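Local coordinates for protein berberine bridge enzyme-like 28 (Arabidopsis thaliana, PDB 5D79) that binds FAD as an oxidoreductase of the berberine bridge enzyme-like family and takes part in the adaptation of the plant to salt stress, at residues I202-V208 / G237-K243; D370-I376 / M458-S463. All coordinates share one frame; numbering follows the deposited sequence.

How the contacts relate
Contact 1 comes first along the chain and closes before contact 2 opens; their centres lie 35 Å apart on opposite sides of the chain's centre, and their nearest atoms are about 17 Å apart. Contact 1 pairs two neighbouring strands of the antiparallel sheet in the PCMH-type FAD-binding region and meets the adenine of the cofactor. Contact 2 belongs to a different, seven-stranded antiparallel sheet, where the outermost strand 363-372 receives the loop that follows helix 441-458. The two contacts therefore share no sheet or helix. One holds the adenine end of FAD, and the other fastens a helix exit to a sheet edge away from the annotated sites.

Contact 1: I202-V208 / G237-K243; sequences IIDALVV and GVILSWK. With FAD (flavin-adenine dinucleotide), chain E.
Strands 202-208 and 238-243 run antiparallel, their axes approaching to 4.3 Å, and a classic beta bulge shifts the register where Leu240 and Ser241 both face Leu206. Leu206 O accepts Leu240 N at 2.7 Å and, more weakly, Ser241 N, so one carbonyl serves both residues of the bulge. Beyond it, Val208 and Val238 exchange a reciprocal pair of backbone bonds.

Ile239 faces Val207 as a non-hydrogen-bonded pair, so its N and O point away from strand 202-208 to the cofactor: the N donates to FAD N1A at 3.0 Å, and the O receives FAD N6A at 2.8 Å. This backbone pair reads the adenine by its Watson-Crick edge, and the Ile239 side chain packs against the same end of the base.

On the face carrying Ala205, Val207 and Ile239, the Trp242 indole is sandwiched: Ile239 CG2 lies above one side, and Ile202 CD1 makes a CH-pi contact with the other, 4.2 Å from the centroid of the six-membered ring. The reverse face is aliphatic near Val208, whose CG2 meets Leu240 CD1 at 3.6 Å. At the far end the Lys243 chain, extended with CG anti to the backbone N (chi1 -168°), runs past Ile203 CG1 and CD1, and its CB rests 3.6 Å from Asp204 CB.

Val179 O takes the indole N-H of Trp242, and Phe183 of helix 179-184 meets its ring. Helix 87-100 packs on Val208, Val238 and Leu240, while strand 144-148 flanks strand 238-248 within the same sheet.

Contact 2: D370-I376 / M458-S463; sequences DFVQEPI and MTPYVS
The outermost strand of the seven-stranded antiparallel sheet, 363-372, meets here the 3-10 turn and loop that leave helix 441-458. A single direct backbone bond joins the two segments: Ser463 N donates to Phe371 O at 2.9 Å, nearly in line with the carbonyl bond (C=O...N angle 174°).

Two waters extend this link. One receives Phe371 N and Ser463 OG and donates to Asp370 OD1 at 2.6 Å, tying backbone, hydroxyl and carboxylate together; the second accepts Gln373 N and donates to Tyr461 O, each at 2.7 Å, and so bridges the two segments just past the end of the strand.

Val462 packs across Asp370 and Val372. Its CG2 comes to 3.4 Å from Asp370 OD1, its CG1 lies against Asp370 CB, and the same CG1 meets Val372 CG2 at 3.9 Å, the two valine side chains crossing at about a right angle. Farther along, Ile376 has CG1 between its backbone N and carbonyl carbon (chi1 76°), which leaves CG2 as the branch that packs on Tyr461 CB at 3.8 Å. Met458 CE reaches the same methyl more distantly. Next to the direct backbone bond, the Gln373 amide carbon CD lies 3.7 Å from Ser463 CB.

Asp370 also has partners outside the two segments: a salt bridge from OD1 to Arg467, farther along the same loop, and a hydrogen bond from Tyr429 OH on strand 425-434 to OD2. Ser463 OG also receives Gly468 N. The buried carboxylate is thus held by water, a hydroxyl and a guanidinium group, which would probably favour its charged form, while the contacts of Val372 with Val462 and of Ile376 with Tyr461 and Met458 supply the apolar part.

Contact 1: I202-V208 / G237-K243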
loop_
_atom_site.group_PDB
_atom_site.type_symbol
_atom_site.label_atom_id
_atom_site.label_comp_id
_atom_site.label_asym_id
_atom_site.label_seq_id
_atom_site.Cartn_x
_atom_site.Cartn_y
_atom_site.Cartn_z
ATOM N N ILE A 202 -2.661 -15.119 1.370
ATOM C CA ILE A 202 -1.340 -15.613 1.714
ATOM C C ILE A 202 -1.470 -16.808 2.652
ATOM O O ILE A 202 -2.182 -16.749 3.655
ATOM C CB ILE A 202 -0.506 -14.500 2.347
ATOM C CG1 ILE A 202 -0.185 -13.453 1.270
ATOM C CG2 ILE A 202 0.744 -15.081 3.002
ATOM C CD1 ILE A 202 0.156 -12.091 1.789
ATOM N N ILE A 203 -0.797 -17.901 2.313
ATOM C CA ILE A 203 -1.045 -19.166 2.986
ATOM C C ILE A 203 0.142 -19.699 3.798
ATOM O O ILE A 203 0.014 -20.689 4.511
ATOM C CB ILE A 203 -1.473 -20.228 1.958
ATOM C CG1 ILE A 203 -0.478 -20.277 0.808
ATOM C CG2 ILE A 203 -2.867 -19.927 1.422
ATOM C CD1 ILE A 203 -0.711 -21.431 -0.146
ATOM N N ASP A 204 1.291 -19.042 3.682
ATOM C CA ASP A 204 2.491 -19.366 4.467
ATOM C C ASP A 204 3.461 -18.205 4.268
ATOM O O ASP A 204 3.255 -17.375 3.385
ATOM C CB ASP A 204 3.127 -20.704 4.041
ATOM C CG ASP A 204 4.111 -21.268 5.085
ATOM O OD1 ASP A 204 4.686 -20.495 5.883
ATOM O OD2 ASP A 204 4.326 -22.498 5.099
ATOM N N ALA A 205 4.507 -18.139 5.080
ATOM C CA ALA A 205 5.447 -17.033 5.003
ATOM C C ALA A 205 6.692 -17.371 5.771
ATOM O O ALA A 205 6.672 -18.235 6.629
ATOM C CB ALA A 205 4.822 -15.760 5.554
ATOM N N LEU A 206 7.780 -16.686 5.455
ATOM C CA LEU A 206 9.003 -16.807 6.235
ATOM C C LEU A 206 9.277 -15.471 6.897
ATOM O O LEU A 206 9.247 -14.440 6.231
ATOM C CB LEU A 206 10.193 -17.215 5.358
ATOM C CG LEU A 206 10.122 -18.523 4.577
ATOM C CD1 LEU A 206 11.303 -18.619 3.631
ATOM C CD2 LEU A 206 10.093 -19.695 5.518
ATOM N N VAL A 207 9.533 -15.483 8.199
ATOM C CA VAL A 207 9.875 -14.251 8.900
ATOM C C VAL A 207 11.087 -14.465 9.836
ATOM O O VAL A 207 11.240 -15.525 10.444
ATOM C CB VAL A 207 8.636 -13.707 9.685
ATOM C CG1 VAL A 207 8.179 -14.701 10.737
ATOM C CG2 VAL A 207 8.921 -12.345 10.313
ATOM N N VAL A 208 11.972 -13.475 9.913
ATOM C CA VAL A 208 13.017 -13.480 10.930
ATOM C C VAL A 208 12.540 -12.671 12.131
ATOM O O VAL A 208 12.199 -11.488 11.991
ATOM C CB VAL A 208 14.348 -12.910 10.407
ATOM C CG1 VAL A 208 15.343 -12.683 11.559
ATOM C CG2 VAL A 208 14.935 -13.827 9.338
ATOM N N GLY A 237 8.852 -8.067 12.692
ATOM C CA GLY A 237 10.046 -8.780 12.269
ATOM C C GLY A 237 10.543 -8.396 10.888
ATOM O O GLY A 237 10.172 -7.351 10.357
ATOM N N VAL A 238 11.404 -9.233 10.314
ATOM C CA VAL A 238 11.768 -9.088 8.911
ATOM C C VAL A 238 11.189 -10.237 8.111
ATOM O O VAL A 238 11.688 -11.360 8.173
ATOM C CB VAL A 238 13.287 -9.049 8.681
ATOM C CG1 VAL A 238 13.574 -8.759 7.204
ATOM C CG2 VAL A 238 13.934 -7.998 9.563
ATOM N N ILE A 239 10.138 -9.941 7.355
ATOM C CA ILE A 239 9.481 -10.946 6.537
ATOM C C ILE A 239 10.343 -11.221 5.306
ATOM O O ILE A 239 10.678 -10.302 4.552
ATOM C CB ILE A 239 8.057 -10.501 6.120
ATOM C CG1 ILE A 239 7.304 -9.966 7.338
ATOM C CG2 ILE A 239 7.295 -11.664 5.508
ATOM C CD1 ILE A 239 6.105 -9.139 7.007
ATOM N N LEU A 240 10.709 -12.490 5.121
ATOM C CA LEU A 240 11.632 -12.874 4.070
ATOM C C LEU A 240 10.912 -13.265 2.787
ATOM O O LEU A 240 11.413 -13.014 1.675
ATOM C CB LEU A 240 12.513 -14.026 4.541
ATOM C CG LEU A 240 13.527 -13.720 5.641
ATOM C CD1 LEU A 240 14.305 -14.980 5.959
ATOM C CD2 LEU A 240 14.462 -12.578 5.250
ATOM N N SER A 241 9.736 -13.874 2.940
ATOM C CA SER A 241 9.040 -14.424 1.789
ATOM C C SER A 241 7.545 -14.617 2.057
ATOM O O SER A 241 7.135 -14.819 3.199
ATOM C CB SER A 241 9.697 -15.745 1.391
ATOM O OG SER A 241 9.382 -16.079 0.060
ATOM N N TRP A 242 6.737 -14.523 1.002
ATOM C CA TRP A 242 5.307 -14.827 1.083
ATOM C C TRP A 242 5.026 -16.096 0.301
ATOM O O TRP A 242 5.593 -16.290 -0.777
ATOM C CB TRP A 242 4.430 -13.711 0.496
ATOM C CG TRP A 242 4.549 -12.351 1.090
ATOM C CD1 TRP A 242 5.027 -11.234 0.472
ATOM C CD2 TRP A 242 4.142 -11.941 2.401
ATOM N NE1 TRP A 242 4.969 -10.155 1.325
ATOM C CE2 TRP A 242 4.425 -10.561 2.513
ATOM C CE3 TRP A 242 3.583 -12.610 3.498
ATOM C CZ2 TRP A 242 4.161 -9.834 3.676
ATOM C CZ3 TRP A 242 3.325 -11.887 4.654
ATOM C CH2 TRP A 242 3.619 -10.511 4.734
ATOM N N LYS A 243 4.145 -16.947 0.816
ATOM C CA LYS A 243 3.589 -18.013 -0.019
ATOM C C LYS A 243 2.188 -17.606 -0.430
ATOM O O LYS A 243 1.276 -17.586 0.390
ATOM C CB LYS A 243 3.571 -19.376 0.690
ATOM C CG LYS A 243 3.268 -20.524 -0.282
ATOM C CD LYS A 243 3.406 -21.893 0.358
ATOM C CE LYS A 243 2.987 -22.979 -0.623
ATOM N NZ LYS A 243 3.489 -24.329 -0.209
HETATM P PA FAD E . 8.496 0.184 1.877
HETATM O O1A FAD E . 8.781 1.635 2.175
HETATM O O2A FAD E . 9.722 -0.575 1.426
HETATM O O5B FAD E . 7.804 -0.504 3.165
HETATM C C5B FAD E . 6.739 0.133 3.858
HETATM C C4B FAD E . 6.603 -0.353 5.308
HETATM O O4B FAD E . 6.640 -1.769 5.332
HETATM C C3B FAD E . 7.750 0.150 6.172
HETATM O O3B FAD E . 7.312 0.441 7.482
HETATM C C2B FAD E . 8.719 -1.018 6.163
HETATM O O2B FAD E . 9.528 -1.061 7.325
HETATM C C1B FAD E . 7.799 -2.225 6.009
HETATM N N9A FAD E . 8.403 -3.370 5.295
HETATM C C8A FAD E . 8.791 -3.460 3.976
HETATM N N7A FAD E . 9.275 -4.710 3.756
HETATM C C5A FAD E . 9.202 -5.418 4.908
HETATM C C6A FAD E . 9.552 -6.723 5.257
HETATM N N6A FAD E . 9.847 -7.621 4.324
HETATM N N1A FAD E . 9.347 -7.163 6.550
HETATM C C2A FAD E . 8.792 -6.322 7.488
HETATM N N3A FAD E . 8.452 -5.030 7.137
HETATM C C4A FAD E . 8.650 -4.584 5.875
HETATM N N1 FAD E . -1.476 0.568 -1.583
HETATM C C2 FAD E . -2.675 -0.056 -1.884
HETATM O O2 FAD E . -3.042 -1.049 -1.245
HETATM N N3 FAD E . -3.455 0.432 -2.926
HETATM C C4 FAD E . -3.058 1.534 -3.666
HETATM O O4 FAD E . -3.716 1.867 -4.653
HETATM C C4X FAD E . -1.838 2.146 -3.374
HETATM N N5 FAD E . -1.341 3.164 -4.173
HETATM C C5X FAD E . -0.011 3.538 -4.052
HETATM C C6 FAD E . 0.595 4.371 -4.991
HETATM C C7 FAD E . 1.934 4.745 -4.851
HETATM C C7M FAD E . 2.571 5.651 -5.862
HETATM C C8 FAD E . 2.691 4.247 -3.789
HETATM C C8M FAD E . 4.124 4.653 -3.601
HETATM C C9 FAD E . 2.087 3.419 -2.850
HETATM C C9A FAD E . 0.728 3.104 -2.949
HETATM N N10 FAD E . 0.111 2.307 -1.997
HETATM C C10 FAD E . -1.041 1.631 -2.344
HETATM C "C1'" FAD E . 0.728 2.122 -0.645
HETATM C "C2'" FAD E . 1.670 0.935 -0.564
HETATM O "O2'" FAD E . 0.927 -0.255 -0.714
HETATM C "C3'" FAD E . 2.365 0.991 0.791
HETATM O "O3'" FAD E . 3.184 2.140 0.823
HETATM C "C4'" FAD E . 3.258 -0.202 1.026
HETATM O "O4'" FAD E . 3.445 -0.391 2.404
HETATM C "C5'" FAD E . 4.624 0.071 0.437
HETATM O "O5'" FAD E . 5.330 -1.145 0.349
HETATM P P FAD E . 6.847 -1.081 -0.163
HETATM O O1P FAD E . 7.527 -2.402 0.082
HETATM O O2P FAD E . 6.909 -0.699 -1.621
HETATM O O3P FAD E . 7.368 0.160 0.727
#

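Contact 2: D370-I376 / M458-S463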
loop_
_atom_site.group_PDB
_atom_site.type_symbol
_atom_site.label_atom_id
_atom_site.label_comp_id
_atom_site.label_asym_id
_atom_site.label_seq_id
_atom_site.Cartn_x
_atom_site.Cartn_y
_atom_site.Cartn_z
ATOM N N ASP A 370 -9.794 7.833 4.122
ATOM C CA ASP A 370 -10.993 7.709 4.928
ATOM C C ASP A 370 -11.821 6.511 4.476
ATOM O O ASP A 370 -11.662 5.988 3.365
ATOM C CB ASP A 370 -11.860 8.966 4.812
ATOM C CG ASP A 370 -11.533 10.010 5.834
ATOM O OD1 ASP A 370 -11.382 9.663 7.022
ATOM O OD2 ASP A 370 -11.458 11.194 5.448
ATOM N N PHE A 371 -12.744 6.111 5.334
ATOM C CA PHE A 371 -13.731 5.126 4.976
ATOM C C PHE A 371 -15.107 5.760 5.119
ATOM O O PHE A 371 -15.394 6.415 6.119
ATOM C CB PHE A 371 -13.576 3.870 5.837
ATOM C CG PHE A 371 -12.331 3.104 5.529
ATOM C CD1 PHE A 371 -11.128 3.438 6.145
ATOM C CD2 PHE A 371 -12.340 2.092 4.575
ATOM C CE1 PHE A 371 -9.957 2.762 5.828
ATOM C CE2 PHE A 371 -11.172 1.403 4.258
ATOM C CZ PHE A 371 -9.978 1.744 4.883
ATOM N N VAL A 372 -15.929 5.596 4.088
ATOM C CA VAL A 372 -17.286 6.116 4.081
ATOM C C VAL A 372 -18.242 4.971 4.341
ATOM O O VAL A 372 -18.163 3.933 3.694
ATOM C CB VAL A 372 -17.628 6.813 2.741
ATOM C CG1 VAL A 372 -19.118 7.176 2.662
ATOM C CG2 VAL A 372 -16.744 8.047 2.545
ATOM N N GLN A 373 -19.131 5.159 5.308
ATOM C CA GLN A 373 -20.035 4.095 5.745
ATOM C C GLN A 373 -21.474 4.344 5.303
ATOM O O GLN A 373 -22.298 3.432 5.287
ATOM C CB GLN A 373 -19.946 3.936 7.268
ATOM C CG GLN A 373 -18.526 3.617 7.727
ATOM C CD GLN A 373 -18.395 3.316 9.194
ATOM O OE1 GLN A 373 -18.957 4.005 10.035
ATOM N NE2 GLN A 373 -17.629 2.282 9.511
ATOM N N GLU A 374 -21.766 5.580 4.934
ATOM C CA GLU A 374 -23.061 5.920 4.360
ATOM C C GLU A 374 -22.884 7.102 3.416
ATOM O O GLU A 374 -22.037 7.964 3.663
ATOM C CB GLU A 374 -24.096 6.228 5.454
ATOM C CG GLU A 374 -23.752 7.380 6.389
ATOM C CD GLU A 374 -24.775 7.556 7.508
ATOM O OE1 GLU A 374 -25.339 6.544 7.972
ATOM O OE2 GLU A 374 -25.018 8.712 7.916
ATOM N N PRO A 375 -23.679 7.145 2.331
ATOM C CA PRO A 375 -23.444 8.084 1.227
ATOM C C PRO A 375 -23.317 9.536 1.684
ATOM O O PRO A 375 -24.140 10.012 2.467
ATOM C CB PRO A 375 -24.680 7.886 0.342
ATOM C CG PRO A 375 -25.079 6.483 0.609
ATOM C CD PRO A 375 -24.877 6.323 2.086
ATOM N N ILE A 376 -22.269 10.214 1.225
ATOM C CA ILE A 376 -22.070 11.613 1.551
ATOM C C ILE A 376 -23.047 12.435 0.725
ATOM O O ILE A 376 -23.429 12.024 -0.375
ATOM C CB ILE A 376 -20.629 12.059 1.282
ATOM C CG1 ILE A 376 -20.409 12.254 -0.223
ATOM C CG2 ILE A 376 -19.663 11.049 1.883
ATOM C CD1 ILE A 376 -19.032 12.695 -0.606
ATOM N N MET A 458 -14.041 16.734 5.258
ATOM C CA MET A 458 -14.774 15.473 5.114
ATOM C C MET A 458 -15.164 14.825 6.443
ATOM O O MET A 458 -15.892 13.838 6.445
ATOM C CB MET A 458 -13.949 14.480 4.290
ATOM C CG MET A 458 -13.884 14.801 2.815
ATOM S SD MET A 458 -15.473 14.542 2.004
ATOM C CE MET A 458 -15.649 12.771 2.173
ATOM N N THR A 459 -14.684 15.378 7.558
ATOM C CA THR A 459 -14.905 14.809 8.891
ATOM C C THR A 459 -16.358 14.354 9.170
ATOM O O THR A 459 -16.577 13.192 9.508
ATOM C CB THR A 459 -14.476 15.806 9.988
ATOM O OG1 THR A 459 -13.103 16.179 9.800
ATOM C CG2 THR A 459 -14.661 15.195 11.375
ATOM N N PRO A 460 -17.360 15.242 9.002
ATOM C CA PRO A 460 -18.706 14.794 9.371
ATOM C C PRO A 460 -19.296 13.686 8.504
ATOM O O PRO A 460 -20.359 13.202 8.841
ATOM C CB PRO A 460 -19.539 16.064 9.199
ATOM C CG PRO A 460 -18.856 16.795 8.125
ATOM C CD PRO A 460 -17.401 16.591 8.406
ATOM N N TYR A 461 -18.634 13.306 7.418
ATOM C CA TYR A 461 -19.236 12.426 6.423
ATOM C C TYR A 461 -18.612 11.030 6.383
ATOM O O TYR A 461 -19.139 10.124 5.734
ATOM C CB TYR A 461 -19.133 13.066 5.040
ATOM C CG TYR A 461 -19.593 14.505 4.972
ATOM C CD1 TYR A 461 -20.913 14.836 5.239
ATOM C CD2 TYR A 461 -18.713 15.533 4.615
ATOM C CE1 TYR A 461 -21.352 16.146 5.171
ATOM C CE2 TYR A 461 -19.148 16.859 4.542
ATOM C CZ TYR A 461 -20.474 17.151 4.824
ATOM O OH TYR A 461 -20.951 18.438 4.764
ATOM N N VAL A 462 -17.486 10.868 7.066
ATOM C CA VAL A 462 -16.784 9.591 7.070
ATOM C C VAL A 462 -16.874 8.894 8.438
ATOM O O VAL A 462 -17.531 9.402 9.363
ATOM C CB VAL A 462 -15.304 9.765 6.662
ATOM C CG1 VAL A 462 -15.222 10.388 5.265
ATOM C CG2 VAL A 462 -14.550 10.606 7.690
ATOM N N SER A 463 -16.240 7.721 8.551
ATOM C CA SER A 463 -16.315 6.910 9.769
ATOM C C SER A 463 -15.798 7.713 10.950
ATOM O O SER A 463 -14.967 8.612 10.787
ATOM C CB SER A 463 -15.527 5.602 9.619
ATOM O OG SER A 463 -14.125 5.825 9.612
HETATM O O HOH W 1 -12.402 7.410 7.953
HETATM O O HOH W 2 -19.555 7.548 6.557
#